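Local coordinates for protein inactive glucansucrase (Lactobacillus reuteri, PDB 5JBD) that is an inactive glucansucrase of glycosyl hydrolase family 70, whose members are built round a circularly permuted TIM barrel, at residues E321-G326 with V389-Q394; Q462-D467 with I652-S657; D688-P693 with Q745-M750. One frame throughout, in Å; residues are numbered along the deposited sequence.

Contact 1. Residues E321-G326 with V389-Q394; sequences EGYHSG and VTNHDQ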
loop_
_atom_site.group_PDB
_atom_site.type_symbol
_atom_site.label_atom_id
_atom_site.label_comp_id
_atom_site.label_asym_id
_atom_site.label_seq_id
_atom_site.Cartn_x
_atom_site.Cartn_y
_atom_site.Cartn_z
ATOM N N GLU A 321 -9.485 3.677 3.116
ATOM C CA GLU A 321 -9.321 2.929 1.877
ATOM C C GLU A 321 -9.829 1.523 2.072
ATOM O O GLU A 321 -9.380 0.823 2.961
ATOM C CB GLU A 321 -7.866 2.842 1.447
ATOM C CG GLU A 321 -7.656 2.074 0.132
ATOM C CD GLU A 321 -6.545 1.047 0.160
ATOM O OE1 GLU A 321 -5.930 0.797 1.221
ATOM O OE2 GLU A 321 -6.264 0.481 -0.901
ATOM N N GLY A 322 -10.741 1.099 1.205
ATOM C CA GLY A 322 -11.180 -0.293 1.202
ATOM C C GLY A 322 -12.074 -0.650 0.033
ATOM O O GLY A 322 -12.730 0.214 -0.528
ATOM N N TYR A 323 -12.079 -1.936 -0.312
ATOM C CA TYR A 323 -12.797 -2.487 -1.456
ATOM C C TYR A 323 -13.919 -3.464 -1.011
ATOM O O TYR A 323 -14.500 -4.169 -1.843
ATOM C CB TYR A 323 -11.795 -3.165 -2.413
ATOM C CG TYR A 323 -10.864 -2.168 -3.098
ATOM C CD1 TYR A 323 -9.666 -1.776 -2.504
ATOM C CD2 TYR A 323 -11.189 -1.600 -4.333
ATOM C CE1 TYR A 323 -8.814 -0.857 -3.126
ATOM C CE2 TYR A 323 -10.344 -0.681 -4.959
ATOM C CZ TYR A 323 -9.163 -0.304 -4.344
ATOM O OH TYR A 323 -8.327 0.619 -4.954
ATOM N N HIS A 324 -14.241 -3.467 0.288
ATOM C CA HIS A 324 -15.326 -4.280 0.854
ATOM C C HIS A 324 -16.520 -3.403 1.234
ATOM O O HIS A 324 -16.426 -2.580 2.149
ATOM C CB HIS A 324 -14.849 -5.002 2.103
ATOM C CG HIS A 324 -13.852 -6.080 1.829
ATOM N ND1 HIS A 324 -12.511 -5.820 1.656
ATOM C CD2 HIS A 324 -14.002 -7.420 1.691
ATOM C CE1 HIS A 324 -11.878 -6.953 1.419
ATOM N NE2 HIS A 324 -12.756 -7.938 1.440
ATOM N N SER A 325 -17.633 -3.602 0.536
ATOM C CA SER A 325 -18.847 -2.834 0.761
ATOM C C SER A 325 -19.436 -2.966 2.156
ATOM O O SER A 325 -20.159 -2.061 2.595
ATOM C CB SER A 325 -19.911 -3.152 -0.301
ATOM O OG SER A 325 -20.318 -4.506 -0.260
ATOM N N GLY A 326 -19.135 -4.061 2.858
ATOM C CA GLY A 326 -19.524 -4.205 4.271
ATOM C C GLY A 326 -19.028 -3.129 5.231
ATOM O O GLY A 326 -19.622 -2.927 6.298
ATOM N N VAL A 389 -12.485 7.992 -9.921
ATOM C CA VAL A 389 -12.296 7.441 -11.272
ATOM C C VAL A 389 -10.992 6.632 -11.346
ATOM O O VAL A 389 -10.935 5.586 -12.009
ATOM C CB VAL A 389 -12.273 8.577 -12.326
ATOM C CG1 VAL A 389 -11.838 8.078 -13.708
ATOM C CG2 VAL A 389 -13.655 9.243 -12.421
ATOM N N THR A 390 -9.937 7.139 -10.699
ATOM C CA THR A 390 -8.648 6.436 -10.657
ATOM C C THR A 390 -7.983 6.629 -9.298
ATOM O O THR A 390 -8.188 7.649 -8.648
ATOM C CB THR A 390 -7.678 6.959 -11.755
ATOM O OG1 THR A 390 -8.390 7.276 -12.964
ATOM C CG2 THR A 390 -6.591 5.919 -12.064
ATOM N N ASN A 391 -7.197 5.648 -8.873
ATOM C CA ASN A 391 -6.210 5.859 -7.820
ATOM C C ASN A 391 -4.890 5.169 -8.192
ATOM O O ASN A 391 -4.785 4.502 -9.237
ATOM C CB ASN A 391 -6.748 5.430 -6.443
ATOM C CG ASN A 391 -7.040 3.944 -6.351
ATOM O OD1 ASN A 391 -6.280 3.108 -6.848
ATOM N ND2 ASN A 391 -8.154 3.606 -5.694
ATOM N N HIS A 392 -3.878 5.344 -7.357
ATOM C CA HIS A 392 -2.519 4.824 -7.652
ATOM C C HIS A 392 -2.486 3.300 -7.862
ATOM O O HIS A 392 -1.753 2.806 -8.722
ATOM C CB HIS A 392 -1.524 5.229 -6.552
ATOM C CG HIS A 392 -1.839 4.649 -5.214
ATOM N ND1 HIS A 392 -2.747 5.222 -4.346
ATOM C CD2 HIS A 392 -1.409 3.519 -4.611
ATOM C CE1 HIS A 392 -2.839 4.485 -3.259
ATOM N NE2 HIS A 392 -2.034 3.447 -3.390
ATOM N N ASP A 393 -3.304 2.574 -7.107
ATOM C CA ASP A 393 -3.385 1.110 -7.238
ATOM C C ASP A 393 -4.041 0.667 -8.537
ATOM O O ASP A 393 -3.648 -0.349 -9.120
ATOM C CB ASP A 393 -4.151 0.484 -6.076
ATOM C CG ASP A 393 -3.350 0.419 -4.808
ATOM O OD1 ASP A 393 -2.166 0.024 -4.872
ATOM O OD2 ASP A 393 -3.916 0.733 -3.746
ATOM N N GLN A 394 -5.039 1.414 -9.004
ATOM C CA GLN A 394 -5.725 1.040 -10.244
ATOM C C GLN A 394 -4.845 1.263 -11.488
ATOM O O GLN A 394 -4.884 0.457 -12.429
ATOM C CB GLN A 394 -7.085 1.743 -10.374
ATOM C CG GLN A 394 -8.047 1.426 -9.228
ATOM C CD GLN A 394 -8.198 -0.067 -8.972
ATOM O OE1 GLN A 394 -8.327 -0.853 -9.903
ATOM N NE2 GLN A 394 -8.162 -0.459 -7.710
HETATM O O HOH W 1 -6.375 1.861 -3.345
#
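Tyr323 bridges to Asn391 and Gln394 across a gap too wide for the backbones to meet: even the nearest CA atoms, those of Glu321 and Asn391, lie 10.6 Å apart. One side is the loop 321-326 that follows strand 319-320; the other, 389-394, turns from loop into the start of helix 392-406. The tyrosine suits this place because it carries a polar atom at the end of a long rigid ring. Its OH meets Asn391 tip to tip and accepts from ND2 at 3.1 Å in a fairly straight bond of 160°, with the ring plane turned 83° from the amide. Gln394 NE2 adds a second bond to Tyr323 OH, at 3.0 Å, and again the hydroxyl lies in the plane of the donating amide. The same OH donates its proton to a water 2.8 Å away. That water in turn donates to OE2 of Glu321 and, at 2.7 Å, to OD2 of Asp393, so it bridges the two carboxylates from one side, which probably eases the repulsion between oxygens 3.7 Å apart. Three bonds thus grip the hydroxyl. Glu321 is also fixed through OE1, which accepts from Ala284 N. Asn391 does double duty as helix N-cap: with CG in the crowded position between its backbone N and carbonyl carbon (chi1 64°), OD1 accepts from Gln394 N at 3.0 Å while ND2 serves the tyrosine. Ser343 and Tyr347 of helix 343-354 touch the Tyr323 side chain. Both segments emerge from the C-terminal ends of parallel strands, the mouth of the barrel where TIM-barrel enzymes carry their active sites; a glycerol bound beside Glu321 is consistent with a pocket there.

Contact 2. Residues Q462-D467 with I652-S657; sequences QVYYGD and IYEDFS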
loop_
_atom_site.group_PDB
_atom_site.type_symbol
_atom_site.label_atom_id
_atom_site.label_comp_id
_atom_site.label_asym_id
_atom_site.label_seq_id
_atom_site.Cartn_x
_atom_site.Cartn_y
_atom_site.Cartn_z
ATOM N N GLN A 462 -12.753 12.172 -5.394
ATOM C CA GLN A 462 -11.306 12.217 -5.337
ATOM C C GLN A 462 -10.732 12.174 -6.758
ATOM O O GLN A 462 -10.961 11.207 -7.475
ATOM C CB GLN A 462 -10.786 11.057 -4.483
ATOM C CG GLN A 462 -9.275 10.794 -4.494
ATOM C CD GLN A 462 -8.906 9.514 -5.251
ATOM O OE1 GLN A 462 -9.241 8.419 -4.811
ATOM N NE2 GLN A 462 -8.221 9.652 -6.385
ATOM N N VAL A 463 -9.991 13.224 -7.127
ATOM C CA VAL A 463 -9.302 13.334 -8.419
ATOM C C VAL A 463 -7.886 12.729 -8.290
ATOM O O VAL A 463 -7.273 12.802 -7.209
ATOM C CB VAL A 463 -9.234 14.810 -8.867
ATOM C CG1 VAL A 463 -8.457 14.951 -10.172
ATOM C CG2 VAL A 463 -10.631 15.403 -9.000
ATOM N N TYR A 464 -7.383 12.119 -9.368
ATOM C CA TYR A 464 -6.060 11.448 -9.379
ATOM C C TYR A 464 -5.001 12.289 -10.086
ATOM O O TYR A 464 -5.210 12.710 -11.233
ATOM C CB TYR A 464 -6.160 10.106 -10.088
ATOM C CG TYR A 464 -4.872 9.285 -10.159
ATOM C CD1 TYR A 464 -4.123 9.007 -9.018
ATOM C CD2 TYR A 464 -4.423 8.763 -11.377
ATOM C CE1 TYR A 464 -2.965 8.238 -9.087
ATOM C CE2 TYR A 464 -3.276 7.986 -11.460
ATOM C CZ TYR A 464 -2.539 7.736 -10.314
ATOM O OH TYR A 464 -1.404 6.958 -10.401
ATOM N N TYR A 465 -3.863 12.497 -9.411
ATOM C CA TYR A 465 -2.701 13.189 -9.983
ATOM C C TYR A 465 -2.381 12.767 -11.420
ATOM O O TYR A 465 -2.174 13.626 -12.290
ATOM C CB TYR A 465 -1.450 12.967 -9.117
ATOM C CG TYR A 465 -0.139 13.350 -9.799
ATOM C CD1 TYR A 465 0.131 14.679 -10.131
ATOM C CD2 TYR A 465 0.833 12.382 -10.109
ATOM C CE1 TYR A 465 1.317 15.046 -10.759
ATOM C CE2 TYR A 465 2.030 12.741 -10.727
ATOM C CZ TYR A 465 2.267 14.072 -11.047
ATOM O OH TYR A 465 3.441 14.460 -11.654
ATOM N N GLY A 466 -2.334 11.456 -11.656
ATOM C CA GLY A 466 -2.010 10.914 -12.985
ATOM C C GLY A 466 -3.040 11.097 -14.106
ATOM O O GLY A 466 -2.767 10.735 -15.260
ATOM N N ASP A 467 -4.235 11.601 -13.776
ATOM C CA ASP A 467 -5.226 11.973 -14.777
ATOM C C ASP A 467 -5.089 13.439 -15.184
ATOM O O ASP A 467 -5.576 13.827 -16.252
ATOM C CB ASP A 467 -6.653 11.675 -14.276
ATOM C CG ASP A 467 -6.940 10.176 -14.169
ATOM O OD1 ASP A 467 -6.332 9.397 -14.934
ATOM O OD2 ASP A 467 -7.783 9.776 -13.324
ATOM N N ILE A 652 -11.387 15.831 -2.797
ATOM C CA ILE A 652 -10.087 15.284 -2.470
ATOM C C ILE A 652 -9.206 15.246 -3.737
ATOM O O ILE A 652 -9.714 15.059 -4.840
ATOM C CB ILE A 652 -10.219 13.865 -1.865
ATOM C CG1 ILE A 652 -10.953 13.946 -0.517
ATOM C CG2 ILE A 652 -8.847 13.210 -1.672
ATOM C CD1 ILE A 652 -11.552 12.634 -0.062
ATOM N N TYR A 653 -7.893 15.445 -3.556
ATOM C CA TYR A 653 -6.899 15.277 -4.631
ATOM C C TYR A 653 -5.794 14.324 -4.181
ATOM O O TYR A 653 -5.138 14.583 -3.167
ATOM C CB TYR A 653 -6.310 16.632 -4.993
ATOM C CG TYR A 653 -5.295 16.616 -6.114
ATOM C CD1 TYR A 653 -5.661 16.247 -7.406
ATOM C CD2 TYR A 653 -3.972 17.003 -5.895
ATOM C CE1 TYR A 653 -4.740 16.258 -8.452
ATOM C CE2 TYR A 653 -3.033 17.000 -6.930
ATOM C CZ TYR A 653 -3.419 16.643 -8.209
ATOM O OH TYR A 653 -2.499 16.653 -9.233
ATOM N N GLU A 654 -5.635 13.203 -4.893
ATOM C CA GLU A 654 -4.552 12.257 -4.636
ATOM C C GLU A 654 -3.302 12.834 -5.298
ATOM O O GLU A 654 -3.275 12.982 -6.517
ATOM C CB GLU A 654 -4.837 10.841 -5.197
ATOM C CG GLU A 654 -3.678 9.884 -4.919
ATOM C CD GLU A 654 -3.937 8.420 -5.239
ATOM O OE1 GLU A 654 -4.898 8.081 -5.935
ATOM O OE2 GLU A 654 -3.133 7.590 -4.777
ATOM N N ASP A 655 -2.283 13.138 -4.506
ATOM C CA ASP A 655 -1.140 13.938 -5.001
ATOM C C ASP A 655 0.020 13.158 -5.625
ATOM O O ASP A 655 1.026 13.761 -5.995
ATOM C CB ASP A 655 -0.623 14.868 -3.890
ATOM C CG ASP A 655 0.455 14.248 -3.019
ATOM O OD1 ASP A 655 0.565 13.002 -2.915
ATOM O OD2 ASP A 655 1.209 15.054 -2.416
ATOM N N PHE A 656 -0.090 11.836 -5.722
ATOM C CA PHE A 656 1.049 11.026 -6.141
ATOM C C PHE A 656 0.665 9.856 -7.025
ATOM O O PHE A 656 -0.523 9.492 -7.133
ATOM C CB PHE A 656 1.799 10.495 -4.915
ATOM C CG PHE A 656 1.098 9.377 -4.181
ATOM C CD1 PHE A 656 0.049 9.645 -3.315
ATOM C CD2 PHE A 656 1.517 8.054 -4.330
ATOM C CE1 PHE A 656 -0.591 8.617 -2.626
ATOM C CE2 PHE A 656 0.879 7.024 -3.651
ATOM C CZ PHE A 656 -0.174 7.309 -2.789
ATOM N N SER A 657 1.702 9.271 -7.626
ATOM C CA SER A 657 1.628 7.997 -8.341
ATOM C C SER A 657 2.747 7.098 -7.817
ATOM O O SER A 657 3.814 7.591 -7.443
ATOM C CB SER A 657 1.831 8.227 -9.855
ATOM O OG SER A 657 2.108 7.003 -10.546
#
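Val463 and Tyr653 are opposite each other in register on adjacent parallel strands. Val463 turns both N and O to the neighbouring strand and bonds the residues flanking Tyr653: N donates to Ile652 O at 2.9 Å, and O accepts from Glu654 N at 2.9 Å. Beyond the strand end, Tyr465 N continues the ladder to Glu654 O at 3.0 Å, though this bond is bent to 137°. Apolar contacts lie on both faces. On one, Gln462 CG is 3.7 Å from Ile652 CG2; on the other, the branched Val463, compact enough for a buried strand, sets CB 4.1 Å from Tyr653 CD1. The long flat ring of Tyr653 can span from Val463 to Tyr465, and its OH comes in plane to the edge of the Tyr465 ring, 3.4 Å from CD1. Polar ends are settled by third parties. The extended chain of Glu654 carries its carboxylate beside the Tyr464 ring, OE1 3.3 Å from CD1. Tyr464 OH and Ser657 OG both bond Glu471, and Gln462 NE2 reaches Thr390 O. Phe656 O, buried against Tyr464 CE1, has no polar partner. Strand 460-464 borders strand 385-388 on its other side, strand 652-654 borders strand 688-691, and helix 483-496 covers Val463 through Met490.

Contact 3. Residues D688-P693 with Q745-M750; sequences DFWMAP and QEDIVM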
loop_
_atom_site.group_PDB
_atom_site.type_symbol
_atom_site.label_atom_id
_atom_site.label_comp_id
_atom_site.label_asym_id
_atom_site.label_seq_id
_atom_site.Cartn_x
_atom_site.Cartn_y
_atom_site.Cartn_z
ATOM N N ASP A 688 -9.326 19.280 -0.044
ATOM C CA ASP A 688 -8.660 18.295 0.794
ATOM C C ASP A 688 -7.553 17.614 0.002
ATOM O O ASP A 688 -7.817 16.962 -1.013
ATOM C CB ASP A 688 -9.688 17.284 1.294
ATOM C CG ASP A 688 -10.613 17.887 2.343
ATOM O OD1 ASP A 688 -10.214 17.954 3.532
ATOM O OD2 ASP A 688 -11.727 18.334 1.954
ATOM N N PHE A 689 -6.321 17.774 0.476
ATOM C CA PHE A 689 -5.110 17.357 -0.256
ATOM C C PHE A 689 -4.565 16.085 0.376
ATOM O O PHE A 689 -4.063 16.111 1.512
ATOM C CB PHE A 689 -4.091 18.504 -0.222
ATOM C CG PHE A 689 -3.065 18.473 -1.336
ATOM C CD1 PHE A 689 -1.847 17.847 -1.154
ATOM C CD2 PHE A 689 -3.310 19.107 -2.552
ATOM C CE1 PHE A 689 -0.898 17.825 -2.165
ATOM C CE2 PHE A 689 -2.359 19.099 -3.571
ATOM C CZ PHE A 689 -1.155 18.455 -3.374
ATOM N N TRP A 690 -4.679 14.967 -0.341
ATOM C CA TRP A 690 -4.176 13.675 0.108
ATOM C C TRP A 690 -2.701 13.578 -0.291
ATOM O O TRP A 690 -2.352 13.507 -1.487
ATOM C CB TRP A 690 -5.034 12.527 -0.454
ATOM C CG TRP A 690 -4.500 11.127 -0.413
ATOM C CD1 TRP A 690 -3.458 10.644 0.328
ATOM C CD2 TRP A 690 -4.991 10.016 -1.171
ATOM N NE1 TRP A 690 -3.269 9.307 0.081
ATOM C CE2 TRP A 690 -4.191 8.893 -0.839
ATOM C CE3 TRP A 690 -6.025 9.856 -2.098
ATOM C CZ2 TRP A 690 -4.388 7.628 -1.417
ATOM C CZ3 TRP A 690 -6.229 8.602 -2.666
ATOM C CH2 TRP A 690 -5.422 7.502 -2.314
ATOM N N MET A 691 -1.843 13.563 0.725
ATOM C CA MET A 691 -0.395 13.440 0.539
ATOM C C MET A 691 0.056 11.991 0.671
ATOM O O MET A 691 -0.434 11.240 1.519
ATOM C CB MET A 691 0.356 14.322 1.535
ATOM C CG MET A 691 -0.041 15.784 1.420
ATOM S SD MET A 691 1.196 17.004 1.901
ATOM C CE MET A 691 2.347 16.758 0.552
ATOM N N ALA A 692 1.009 11.623 -0.177
ATOM C CA ALA A 692 1.600 10.296 -0.174
ATOM C C ALA A 692 2.116 9.915 1.207
ATOM O O ALA A 692 2.484 10.795 1.989
ATOM C CB ALA A 692 2.745 10.238 -1.183
ATOM N N PRO A 693 2.162 8.605 1.508
ATOM C CA PRO A 693 2.815 8.207 2.749
ATOM C C PRO A 693 4.261 8.723 2.732
ATOM O O PRO A 693 5.021 8.427 1.805
ATOM C CB PRO A 693 2.776 6.670 2.692
ATOM C CG PRO A 693 2.692 6.357 1.236
ATOM C CD PRO A 693 1.807 7.431 0.689
ATOM N N GLN A 745 -4.440 15.869 4.316
ATOM C CA GLN A 745 -4.440 14.556 4.972
ATOM C C GLN A 745 -3.171 13.782 4.675
ATOM O O GLN A 745 -2.592 13.913 3.600
ATOM C CB GLN A 745 -5.650 13.720 4.553
ATOM C CG GLN A 745 -6.989 14.309 4.988
ATOM C CD GLN A 745 -7.522 15.405 4.069
ATOM O OE1 GLN A 745 -7.361 15.349 2.847
ATOM N NE2 GLN A 745 -8.148 16.422 4.660
ATOM N N GLU A 746 -2.736 12.974 5.636
ATOM C CA GLU A 746 -1.601 12.064 5.431
ATOM C C GLU A 746 -2.133 10.656 5.320
ATOM O O GLU A 746 -3.059 10.264 6.029
ATOM C CB GLU A 746 -0.579 12.149 6.588
ATOM C CG GLU A 746 0.515 11.078 6.612
ATOM C CD GLU A 746 1.471 11.078 5.414
ATOM O OE1 GLU A 746 1.094 11.520 4.290
ATOM O OE2 GLU A 746 2.613 10.581 5.598
ATOM N N ASP A 747 -1.543 9.919 4.395
ATOM C CA ASP A 747 -1.757 8.497 4.227
ATOM C C ASP A 747 -1.086 7.796 5.399
ATOM O O ASP A 747 0.141 7.733 5.455
ATOM C CB ASP A 747 -1.117 8.055 2.897
ATOM C CG ASP A 747 -1.775 6.845 2.284
ATOM O OD1 ASP A 747 -2.168 5.938 3.040
ATOM O OD2 ASP A 747 -1.889 6.808 1.021
ATOM N N ILE A 748 -1.883 7.286 6.332
ATOM C CA ILE A 748 -1.363 6.620 7.542
ATOM C C ILE A 748 -1.453 5.119 7.309
ATOM O O ILE A 748 -2.474 4.631 6.823
ATOM C CB ILE A 748 -2.056 7.086 8.856
ATOM C CG1 ILE A 748 -1.334 6.497 10.084
ATOM C CG2 ILE A 748 -3.556 6.754 8.887
ATOM C CD1 ILE A 748 -1.824 7.044 11.402
ATOM N N VAL A 749 -0.378 4.404 7.660
ATOM C CA VAL A 749 -0.164 3.026 7.210
ATOM C C VAL A 749 0.105 2.112 8.401
ATOM O O VAL A 749 1.263 1.860 8.746
ATOM C CB VAL A 749 1.014 2.947 6.219
ATOM C CG1 VAL A 749 1.177 1.529 5.659
ATOM C CG2 VAL A 749 0.808 3.949 5.090
ATOM N N MET A 750 -0.975 1.617 9.020
ATOM C CA MET A 750 -0.881 0.747 10.206
ATOM C C MET A 750 -0.742 -0.741 9.895
ATOM O O MET A 750 -0.465 -1.519 10.807
ATOM C CB MET A 750 -2.079 0.962 11.145
ATOM C CG MET A 750 -2.064 2.305 11.865
ATOM S SD MET A 750 -3.520 2.652 12.894
ATOM C CE MET A 750 -4.655 3.298 11.646
#
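Gln745 pairs with Trp690 in a parallel ladder whose short strand segments cross at 33°, the twist of a barrel sheet. Gln745 N donates to Phe689 O at 2.8 Å, and Gln745 O accepts from Met691 N at 3.0 Å. Toward the strand ends the ladder frays: Asp747 N reaches Met691 O at 3.4 Å, a weak bond.

Side-chain hydrogen bonds flank this ladder. Bent at chi2 (82°), Gln745 turns CD back toward Asp688, and NE2 donates at 2.8 Å to the anti lone pair of Asp688 OD1. An amide suits this buried spot because its other end can accept, and OE1 takes a bond from Tyr319 OH. At the opposite end of the ladder, the indole of Trp690 gives its N-H to Asp747: NE1 lies 3.0 Å from OD2, which stays in the ring plane at the edge, whereas the nitrogen stands 49° above the carboxylate plane. That carboxylate has further partners, Tyr707 OH at OD2 and Arg281 at OD1, so several neighbours fix its rotation.

Strands 688-691 and 743-748 are consecutive strands of the eight-stranded parallel barrel, linked through helix 727-739 as a beta-alpha-beta crossover. Directly after Met750 comes Asn751, a calcium ligand together with Glu237, Asp243 and Asn287.

Past the end of strand 688-691, Pro693 has no N-H with which to carry the ladder on. Its CD packs 3.7 Å from Asp747 CB, the two side chains lying side by side and pointing the same way, and its CB touches Val749 CG2 at 4.1 Å. Glu746 bends at chi2 toward the Ala692-Pro693 backbone; OE1 comes 2.8 Å from Ala692 O, close enough that the acid probably holds a proton, and OE2 accepts from Ala694 N. On the Met691 side, Phe689 packs edge-to-face with Phe681.

Overall arrangement
Contacts 2 and 3 belong to the buried wall of one barrel: strands 652-654 and 688-691 are neighbours, tied by Tyr653 bonds to Asp688 and Trp690, so the two pairs form a continuous run of four strands. Both combine backbone ladders with side-chain contacts. Contact 1 is only partly buried and has no ladder; polar side-chain tips and a water span it at the mouth of the barrel. It is joined to contact 2 by a probable bond between Thr390 OG1 and Asp467 OD2, with His392 also coming close to Glu654, and it touches contact 3 through His392 packing on Trp690. Contact 2 adds the most apolar and aromatic packing.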